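Local coordinates for protein lovastatin nonaketide synthase, polyketide synthase component (PDB 7CPX) that builds, together with its partner enoyl reductase LovC, the nonaketide dihydromonacolin L from malonyl-CoA on the way to lovastatin in Aspergillus terreus, at residues Q628-V639 / S656-A665; F828-V837 / C858-L866. The protein carries 2 engineered substitutions. All blocks are in the same frame, centred on the assembly; numbering follows the deposited sequence.

Contact 1: residues Q628-V639 / S656-A665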
loop_
_atom_site.group_PDB
_atom_site.type_symbol
_atom_site.label_atom_id
_atom_site.label_comp_id
_atom_site.label_asym_id
_atom_site.label_seq_id
_atom_site.Cartn_x
_atom_site.Cartn_y
_atom_site.Cartn_z
ATOM N N GLN A 628 -60.214 -28.486 64.815
ATOM C CA GLN A 628 -59.620 -29.741 64.352
ATOM C C GLN A 628 -60.095 -30.088 62.948
ATOM O O GLN A 628 -59.254 -30.218 62.039
ATOM C CB GLN A 628 -59.914 -30.858 65.356
ATOM C CG GLN A 628 -59.253 -30.659 66.708
ATOM C CD GLN A 628 -59.688 -31.693 67.725
ATOM O OE1 GLN A 628 -60.560 -32.517 67.453
ATOM N NE2 GLN A 628 -59.080 -31.655 68.906
ATOM N N PRO A 629 -61.395 -30.250 62.691
ATOM C CA PRO A 629 -61.826 -30.527 61.313
ATOM C C PRO A 629 -61.480 -29.419 60.338
ATOM O O PRO A 629 -61.263 -29.704 59.157
ATOM C CB PRO A 629 -63.342 -30.718 61.445
ATOM C CG PRO A 629 -63.711 -30.042 62.705
ATOM C CD PRO A 629 -62.537 -30.179 63.618
ATOM N N LEU A 630 -61.421 -28.162 60.782
ATOM C CA LEU A 630 -61.029 -27.086 59.875
ATOM C C LEU A 630 -59.614 -27.303 59.356
ATOM O O LEU A 630 -59.366 -27.242 58.146
ATOM C CB LEU A 630 -61.142 -25.732 60.576
ATOM C CG LEU A 630 -60.590 -24.532 59.802
ATOM C CD1 LEU A 630 -61.509 -23.332 59.951
ATOM C CD2 LEU A 630 -59.184 -24.182 60.269
ATOM N N CYS A 631 -58.670 -27.566 60.261
ATOM C CA CYS A 631 -57.296 -27.818 59.841
ATOM C C CYS A 631 -57.205 -29.093 59.013
ATOM O O CYS A 631 -56.451 -29.156 58.032
ATOM C CB CYS A 631 -56.381 -27.904 61.061
ATOM S SG CYS A 631 -54.638 -28.170 60.662
ATOM N N CYS A 632 -57.960 -30.126 59.396
ATOM C CA CYS A 632 -57.936 -31.366 58.627
ATOM C C CYS A 632 -58.411 -31.134 57.198
ATOM O O CYS A 632 -57.794 -31.620 56.246
ATOM C CB CYS A 632 -58.797 -32.427 59.309
ATOM S SG CYS A 632 -58.750 -34.038 58.492
ATOM N N ALA A 633 -59.505 -30.388 57.030
ATOM C CA ALA A 633 -60.009 -30.085 55.696
ATOM C C ALA A 633 -59.028 -29.215 54.924
ATOM O O ALA A 633 -58.836 -29.410 53.718
ATOM C CB ALA A 633 -61.369 -29.396 55.794
ATOM N N VAL A 634 -58.403 -28.248 55.597
ATOM C CA VAL A 634 -57.402 -27.414 54.940
ATOM C C VAL A 634 -56.294 -28.284 54.365
ATOM O O VAL A 634 -55.931 -28.170 53.187
ATOM C CB VAL A 634 -56.844 -26.375 55.929
ATOM C CG1 VAL A 634 -55.543 -25.787 55.409
ATOM C CG2 VAL A 634 -57.865 -25.280 56.184
ATOM N N GLN A 635 -55.753 -29.180 55.190
ATOM C CA GLN A 635 -54.638 -30.007 54.747
ATOM C C GLN A 635 -55.076 -31.005 53.682
ATOM O O GLN A 635 -54.322 -31.287 52.746
ATOM C CB GLN A 635 -54.014 -30.715 55.948
ATOM C CG GLN A 635 -53.399 -29.744 56.946
ATOM C CD GLN A 635 -52.906 -30.420 58.207
ATOM O OE1 GLN A 635 -51.735 -30.783 58.310
ATOM N NE2 GLN A 635 -53.794 -30.583 59.181
ATOM N N ILE A 636 -56.295 -31.538 53.795
ATOM C CA ILE A 636 -56.797 -32.467 52.787
ATOM C C ILE A 636 -56.927 -31.768 51.441
ATOM O O ILE A 636 -56.506 -32.292 50.402
ATOM C CB ILE A 636 -58.137 -33.074 53.238
ATOM C CG1 ILE A 636 -57.911 -34.053 54.393
ATOM C CG2 ILE A 636 -58.824 -33.770 52.070
ATOM C CD1 ILE A 636 -59.176 -34.437 55.131
ATOM N N VAL A 637 -57.511 -30.569 51.436
ATOM C CA VAL A 637 -57.665 -29.827 50.190
ATOM C C VAL A 637 -56.302 -29.494 49.602
ATOM O O VAL A 637 -56.078 -29.635 48.394
ATOM C CB VAL A 637 -58.507 -28.559 50.425
ATOM C CG1 VAL A 637 -58.447 -27.646 49.210
ATOM C CG2 VAL A 637 -59.945 -28.931 50.744
ATOM N N LEU A 638 -55.370 -29.045 50.444
ATOM C CA LEU A 638 -54.054 -28.668 49.943
ATOM C C LEU A 638 -53.308 -29.867 49.367
ATOM O O LEU A 638 -52.691 -29.765 48.302
ATOM C CB LEU A 638 -53.247 -28.008 51.060
ATOM C CG LEU A 638 -53.798 -26.647 51.493
ATOM C CD1 LEU A 638 -53.243 -26.236 52.843
ATOM C CD2 LEU A 638 -53.489 -25.586 50.446
ATOM N N VAL A 639 -53.357 -31.015 50.047
ATOM C CA VAL A 639 -52.651 -32.190 49.546
ATOM C C VAL A 639 -53.319 -32.713 48.280
ATOM O O VAL A 639 -52.643 -33.197 47.366
ATOM C CB VAL A 639 -52.557 -33.273 50.637
ATOM C CG1 VAL A 639 -53.923 -33.843 50.956
ATOM C CG2 VAL A 639 -51.596 -34.379 50.213
ATOM N N SER A 656 -52.540 -33.899 66.085
ATOM C CA SER A 656 -53.987 -33.688 65.986
ATOM C C SER A 656 -54.361 -33.712 64.509
ATOM O O SER A 656 -54.144 -34.748 63.856
ATOM C CB SER A 656 -54.345 -32.410 66.745
ATOM O OG SER A 656 -55.739 -32.158 66.688
ATOM N N SER A 657 -54.899 -32.629 63.940
ATOM C CA SER A 657 -55.288 -32.646 62.535
ATOM C C SER A 657 -54.110 -33.014 61.644
ATOM O O SER A 657 -54.264 -33.772 60.678
ATOM C CB SER A 657 -55.855 -31.284 62.132
ATOM O OG SER A 657 -56.996 -30.957 62.905
ATOM N N GLY A 658 -52.921 -32.514 61.971
ATOM C CA GLY A 658 -51.740 -32.775 61.175
ATOM C C GLY A 658 -51.509 -34.257 60.982
ATOM O O GLY A 658 -50.916 -34.678 59.985
ATOM N N GLU A 659 -51.977 -35.062 61.934
ATOM C CA GLU A 659 -51.886 -36.508 61.775
ATOM C C GLU A 659 -52.987 -37.024 60.858
ATOM O O GLU A 659 -52.710 -37.724 59.877
ATOM C CB GLU A 659 -51.957 -37.190 63.144
ATOM C CG GLU A 659 -51.335 -38.581 63.185
ATOM C CD GLU A 659 -52.034 -39.570 62.273
ATOM O OE1 GLU A 659 -53.283 -39.587 62.256
ATOM O OE2 GLU A 659 -51.334 -40.322 61.564
ATOM N N ILE A 660 -54.239 -36.658 61.141
ATOM C CA ILE A 660 -55.366 -37.249 60.424
ATOM C C ILE A 660 -55.220 -37.008 58.927
ATOM O O ILE A 660 -55.257 -37.944 58.119
ATOM C CB ILE A 660 -56.696 -36.687 60.956
ATOM C CG1 ILE A 660 -56.854 -37.001 62.447
ATOM C CG2 ILE A 660 -57.864 -37.256 60.163
ATOM C CD1 ILE A 660 -58.010 -36.278 63.113
ATOM N N ALA A 661 -55.001 -35.750 58.542
ATOM C CA ALA A 661 -54.811 -35.446 57.130
ATOM C C ALA A 661 -53.619 -36.207 56.571
ATOM O O ALA A 661 -53.682 -36.749 55.460
ATOM C CB ALA A 661 -54.629 -33.940 56.935
ATOM N N CYS A 662 -52.528 -36.279 57.338
ATOM C CA CYS A 662 -51.361 -37.019 56.876
ATOM C C CYS A 662 -51.716 -38.473 56.602
ATOM O O CYS A 662 -51.181 -39.086 55.671
ATOM C CB CYS A 662 -50.236 -36.923 57.904
ATOM S SG CYS A 662 -48.670 -37.628 57.348
ATOM N N ALA A 663 -52.633 -39.039 57.393
ATOM C CA ALA A 663 -53.049 -40.416 57.153
ATOM C C ALA A 663 -53.629 -40.566 55.755
ATOM O O ALA A 663 -53.387 -41.572 55.078
ATOM C CB ALA A 663 -54.064 -40.852 58.208
ATOM N N PHE A 664 -54.399 -39.574 55.304
ATOM C CA PHE A 664 -54.888 -39.594 53.931
ATOM C C PHE A 664 -53.743 -39.441 52.939
ATOM O O PHE A 664 -53.742 -40.077 51.879
ATOM C CB PHE A 664 -55.930 -38.494 53.729
ATOM C CG PHE A 664 -56.116 -38.091 52.294
ATOM C CD1 PHE A 664 -56.475 -39.025 51.336
ATOM C CD2 PHE A 664 -55.942 -36.775 51.905
ATOM C CE1 PHE A 664 -56.644 -38.655 50.016
ATOM C CE2 PHE A 664 -56.113 -36.398 50.588
ATOM C CZ PHE A 664 -56.465 -37.338 49.641
ATOM N N ALA A 665 -52.756 -38.604 53.266
ATOM C CA ALA A 665 -51.641 -38.381 52.355
ATOM C C ALA A 665 -50.809 -39.637 52.139
ATOM O O ALA A 665 -50.072 -39.715 51.151
ATOM C CB ALA A 665 -50.752 -37.258 52.882
#
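Ser-657 is a knob on helix 657-665, set into a hollow of helix 624-644 framed by Gln-628, Cys-631, Cys-632 and Gln-635. A serine suits the hollow because it is small and its hydroxyl can be satisfied inside it. The OG, placed beside its own backbone N (chi1 -60°), donates a hydrogen bond to Gln-628 O, approaching well off the C=O direction and tilted from the carbonyl plane. That carbonyl also receives the helical N-H of Cys-632, so two donors grip one buried oxygen. The CB of Ser-657 meanwhile rests 3.6 Å from Cys-631 CB. Ser-656, just before helix 657-665, holds the middle place of a Gly-x-Ser-x-Gly sequence in the malonyl-CoA:ACP transacylase domain, consistent with the nucleophile elbow of this acyltransferase family, where a tight turn leads from strand 648-652 into a helix. Gln-628 lays its CG near Ser-656, while its NE2 bonds to Gln-566. One turn beyond Ser-657, the methyl of Ala-661 lies against Gln-635 CB at 3.4 Å, and its smallness lets the axes, 34° apart in direction, approach to 8.4 Å. Beside it, Cys-632 SG reaches Ile-660 CG2 at 3.7 Å. Farther along, the CD2-CE2 side of the Phe-664 ring slants across Ile-636 CG2 and Val-639 CG1, swung there by a CG roughly opposite the backbone N (chi1 158°). Val-639 CG1 meets ring atom CE2 at 3.4 Å, and its other branch, CG2, touches the CB of Ala-665 at 4.0 Å.

Contact 2: residues F828-V837 / C858-L866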
loop_
_atom_site.group_PDB
_atom_site.type_symbol
_atom_site.label_atom_id
_atom_site.label_comp_id
_atom_site.label_asym_id
_atom_site.label_seq_id
_atom_site.Cartn_x
_atom_site.Cartn_y
_atom_site.Cartn_z
ATOM N N PHE A 828 -42.429 -35.613 66.584
ATOM C CA PHE A 828 -42.347 -35.100 65.221
ATOM C C PHE A 828 -40.906 -35.071 64.729
ATOM O O PHE A 828 -40.631 -35.383 63.564
ATOM C CB PHE A 828 -42.969 -33.706 65.158
ATOM C CG PHE A 828 -42.781 -33.018 63.840
ATOM C CD1 PHE A 828 -43.594 -33.325 62.764
ATOM C CD2 PHE A 828 -41.795 -32.061 63.679
ATOM C CE1 PHE A 828 -43.424 -32.693 61.551
ATOM C CE2 PHE A 828 -41.620 -31.424 62.468
ATOM C CZ PHE A 828 -42.435 -31.741 61.403
ATOM N N SER A 829 -39.972 -34.699 65.605
ATOM C CA SER A 829 -38.567 -34.667 65.215
ATOM C C SER A 829 -38.082 -36.051 64.806
ATOM O O SER A 829 -37.359 -36.195 63.813
ATOM C CB SER A 829 -37.719 -34.122 66.363
ATOM O OG SER A 829 -36.363 -33.986 65.976
ATOM N N HIS A 830 -38.464 -37.083 65.560
ATOM C CA HIS A 830 -38.033 -38.437 65.229
ATOM C C HIS A 830 -38.607 -38.889 63.892
ATOM O O HIS A 830 -37.911 -39.527 63.095
ATOM C CB HIS A 830 -38.440 -39.402 66.343
ATOM C CG HIS A 830 -37.829 -40.762 66.215
ATOM N ND1 HIS A 830 -36.489 -40.953 65.954
ATOM C CD2 HIS A 830 -38.372 -41.998 66.317
ATOM C CE1 HIS A 830 -36.234 -42.248 65.898
ATOM N NE2 HIS A 830 -37.359 -42.904 66.114
ATOM N N ALA A 831 -39.879 -38.577 63.632
ATOM C CA ALA A 831 -40.480 -38.950 62.357
ATOM C C ALA A 831 -39.802 -38.231 61.199
ATOM O O ALA A 831 -39.561 -38.827 60.142
ATOM C CB ALA A 831 -41.977 -38.644 62.372
ATOM N N VAL A 832 -39.490 -36.945 61.374
ATOM C CA VAL A 832 -38.782 -36.209 60.330
ATOM C C VAL A 832 -37.409 -36.822 60.095
ATOM O O VAL A 832 -36.967 -36.979 58.950
ATOM C CB VAL A 832 -38.677 -34.718 60.701
ATOM C CG1 VAL A 832 -37.790 -33.984 59.707
ATOM C CG2 VAL A 832 -40.057 -34.086 60.755
ATOM N N GLN A 833 -36.708 -37.168 61.177
ATOM C CA GLN A 833 -35.408 -37.815 61.050
ATOM C C GLN A 833 -35.522 -39.107 60.254
ATOM O O GLN A 833 -34.727 -39.363 59.344
ATOM C CB GLN A 833 -34.830 -38.085 62.440
ATOM C CG GLN A 833 -33.633 -39.025 62.461
ATOM C CD GLN A 833 -33.041 -39.176 63.848
ATOM O OE1 GLN A 833 -33.567 -38.635 64.822
ATOM N NE2 GLN A 833 -31.943 -39.914 63.946
ATOM N N ARG A 834 -36.514 -39.934 60.586
ATOM C CA ARG A 834 -36.703 -41.192 59.872
ATOM C C ARG A 834 -36.969 -40.944 58.392
ATOM O O ARG A 834 -36.358 -41.576 57.521
ATOM C CB ARG A 834 -37.855 -41.974 60.501
ATOM C CG ARG A 834 -37.488 -42.696 61.785
ATOM C CD ARG A 834 -36.951 -44.085 61.492
ATOM N NE ARG A 834 -38.002 -44.978 61.018
ATOM C CZ ARG A 834 -37.787 -46.139 60.415
ATOM N NH1 ARG A 834 -36.562 -46.578 60.174
ATOM N NH2 ARG A 834 -38.828 -46.877 60.041
ATOM N N ALA A 835 -37.875 -40.012 58.091
ATOM C CA ALA A 835 -38.243 -39.764 56.703
ATOM C C ALA A 835 -37.058 -39.252 55.896
ATOM O O ALA A 835 -36.860 -39.660 54.745
ATOM C CB ALA A 835 -39.404 -38.773 56.639
ATOM N N VAL A 836 -36.254 -38.360 56.479
ATOM C CA VAL A 836 -35.163 -37.757 55.722
ATOM C C VAL A 836 -33.911 -38.622 55.704
ATOM O O VAL A 836 -33.049 -38.426 54.838
ATOM C CB VAL A 836 -34.811 -36.364 56.271
ATOM C CG1 VAL A 836 -36.035 -35.464 56.246
ATOM C CG2 VAL A 836 -34.232 -36.468 57.676
ATOM N N VAL A 837 -33.775 -39.571 56.627
ATOM C CA VAL A 837 -32.612 -40.452 56.623
ATOM C C VAL A 837 -32.863 -41.691 55.773
ATOM O O VAL A 837 -31.949 -42.197 55.121
ATOM C CB VAL A 837 -32.228 -40.828 58.070
ATOM C CG1 VAL A 837 -33.256 -41.778 58.673
ATOM C CG2 VAL A 837 -30.828 -41.429 58.112
ATOM N N CYS A 858 -38.858 -27.924 61.955
ATOM C CA CYS A 858 -38.754 -28.984 60.958
ATOM C C CYS A 858 -37.496 -28.824 60.115
ATOM O O CYS A 858 -36.767 -29.794 59.882
ATOM C CB CYS A 858 -39.992 -28.993 60.065
ATOM S SG CYS A 858 -39.935 -30.258 58.782
ATOM N N VAL A 859 -37.227 -27.607 59.638
ATOM C CA VAL A 859 -36.043 -27.400 58.812
ATOM C C VAL A 859 -34.781 -27.596 59.644
ATOM O O VAL A 859 -33.773 -28.123 59.153
ATOM C CB VAL A 859 -36.084 -26.013 58.145
ATOM C CG1 VAL A 859 -35.758 -24.913 59.142
ATOM C CG2 VAL A 859 -35.134 -25.970 56.956
ATOM N N ALA A 860 -34.813 -27.191 60.918
ATOM C CA ALA A 860 -33.668 -27.435 61.786
ATOM C C ALA A 860 -33.427 -28.927 61.968
ATOM O O ALA A 860 -32.280 -29.388 61.933
ATOM C CB ALA A 860 -33.884 -26.757 63.139
ATOM N N THR A 861 -34.498 -29.701 62.161
ATOM C CA THR A 861 -34.352 -31.147 62.291
ATOM C C THR A 861 -33.807 -31.759 61.008
ATOM O O THR A 861 -32.970 -32.668 61.051
ATOM C CB THR A 861 -35.698 -31.780 62.649
ATOM O OG1 THR A 861 -36.220 -31.164 63.832
ATOM C CG2 THR A 861 -35.543 -33.277 62.884
ATOM N N ILE A 862 -34.280 -31.283 59.856
ATOM C CA ILE A 862 -33.783 -31.797 58.583
ATOM C C ILE A 862 -32.292 -31.524 58.449
ATOM O O ILE A 862 -31.516 -32.400 58.048
ATOM C CB ILE A 862 -34.575 -31.189 57.411
ATOM C CG1 ILE A 862 -36.020 -31.695 57.435
ATOM C CG2 ILE A 862 -33.897 -31.523 56.085
ATOM C CD1 ILE A 862 -36.915 -31.077 56.380
ATOM N N LYS A 863 -31.865 -30.304 58.783
ATOM C CA LYS A 863 -30.449 -29.968 58.673
ATOM C C LYS A 863 -29.610 -30.766 59.663
ATOM O O LYS A 863 -28.482 -31.164 59.350
ATOM C CB LYS A 863 -30.249 -28.467 58.881
ATOM C CG LYS A 863 -30.680 -27.630 57.689
ATOM C CD LYS A 863 -30.406 -26.149 57.897
ATOM C CE LYS A 863 -31.302 -25.554 58.972
ATOM N NZ LYS A 863 -31.124 -24.081 59.091
ATOM N N ASP A 864 -30.137 -31.006 60.866
ATOM C CA ASP A 864 -29.386 -31.766 61.860
ATOM C C ASP A 864 -29.241 -33.224 61.442
ATOM O O ASP A 864 -28.144 -33.792 61.505
ATOM C CB ASP A 864 -30.073 -31.663 63.222
ATOM C CG ASP A 864 -30.139 -30.240 63.735
ATOM O OD1 ASP A 864 -29.225 -29.449 63.419
ATOM O OD2 ASP A 864 -31.105 -29.909 64.454
ATOM N N VAL A 865 -30.338 -33.847 61.012
ATOM C CA VAL A 865 -30.288 -35.248 60.603
ATOM C C VAL A 865 -29.397 -35.408 59.379
ATOM O O VAL A 865 -28.525 -36.284 59.331
ATOM C CB VAL A 865 -31.707 -35.780 60.340
ATOM C CG1 VAL A 865 -31.657 -37.228 59.869
ATOM C CG2 VAL A 865 -32.569 -35.651 61.589
ATOM N N LEU A 866 -29.601 -34.561 58.373
ATOM C CA LEU A 866 -28.745 -34.511 57.190
ATOM C C LEU A 866 -27.782 -33.349 57.410
ATOM O O LEU A 866 -28.067 -32.204 57.057
ATOM C CB LEU A 866 -29.573 -34.346 55.920
ATOM C CG LEU A 866 -30.634 -35.425 55.682
ATOM C CD1 LEU A 866 -31.414 -35.139 54.409
ATOM C CD2 LEU A 866 -30.003 -36.808 55.621
#
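The sulfur of Cys-858 lies beside the edge of the Phe-828 ring, 5.1 Å from the ring centroid and 75° off its normal, with Cys-858 CB close to the ring plane. Helices 828-838 and 855-865 belong to the parallel alpha/beta core of the acyltransferase fold; strand 844-848 runs between them in sequence, and the short segments run in directions 48° apart. Val-832 CG2 lies over one face of the Phe-828 ring, offset toward the rim, and the phenylalanine side chain also touches Val-652 and Ile-562 of the sheet. Valine, isoleucine and threonine make up much of the rest, their branches at CB letting one residue touch two neighbours. Val-832 sends CG1 to Ile-862 CG1 at 3.7 Å, the side chains crossing at about a right angle. Thr-861 turns its methyl CG2 to Ser-829 OG and hydrogen-bonds through OG1 to Pro-857 O on its own helix. In Val-865, with CG1 opposite its backbone N (chi1 178°), CG2 lies against Gln-833 CB at 3.4 Å, while CG1 reaches both Val-836 CG2 and Gln-833 CG. Where helix 855-865 ends, the branched tip of Leu-866 lies against backbone, its CD2 3.5 Å from Val-836 O.

Overall arrangement
Both contacts lie in the transacylase domain and flank one parallel sheet, their centres about 21 Å apart and their nearest atoms about 8 Å. They share strand 558-563 without touching each other: contact 1 rests on Phe-563, contact 2 on Leu-560 and Ile-562, an alternation consistent with helices on opposite faces of the sheet. Contact 1 is almost wholly buried, with helices 582-596 and 671-682 packed around it, and it pairs small residues with a serine-to-carbonyl hydrogen bond near the probable elbow. Contact 2 is buried toward the sheet but partly exposed along its outer margin; its helices rely on apolar contacts and one sulfur-aromatic meeting.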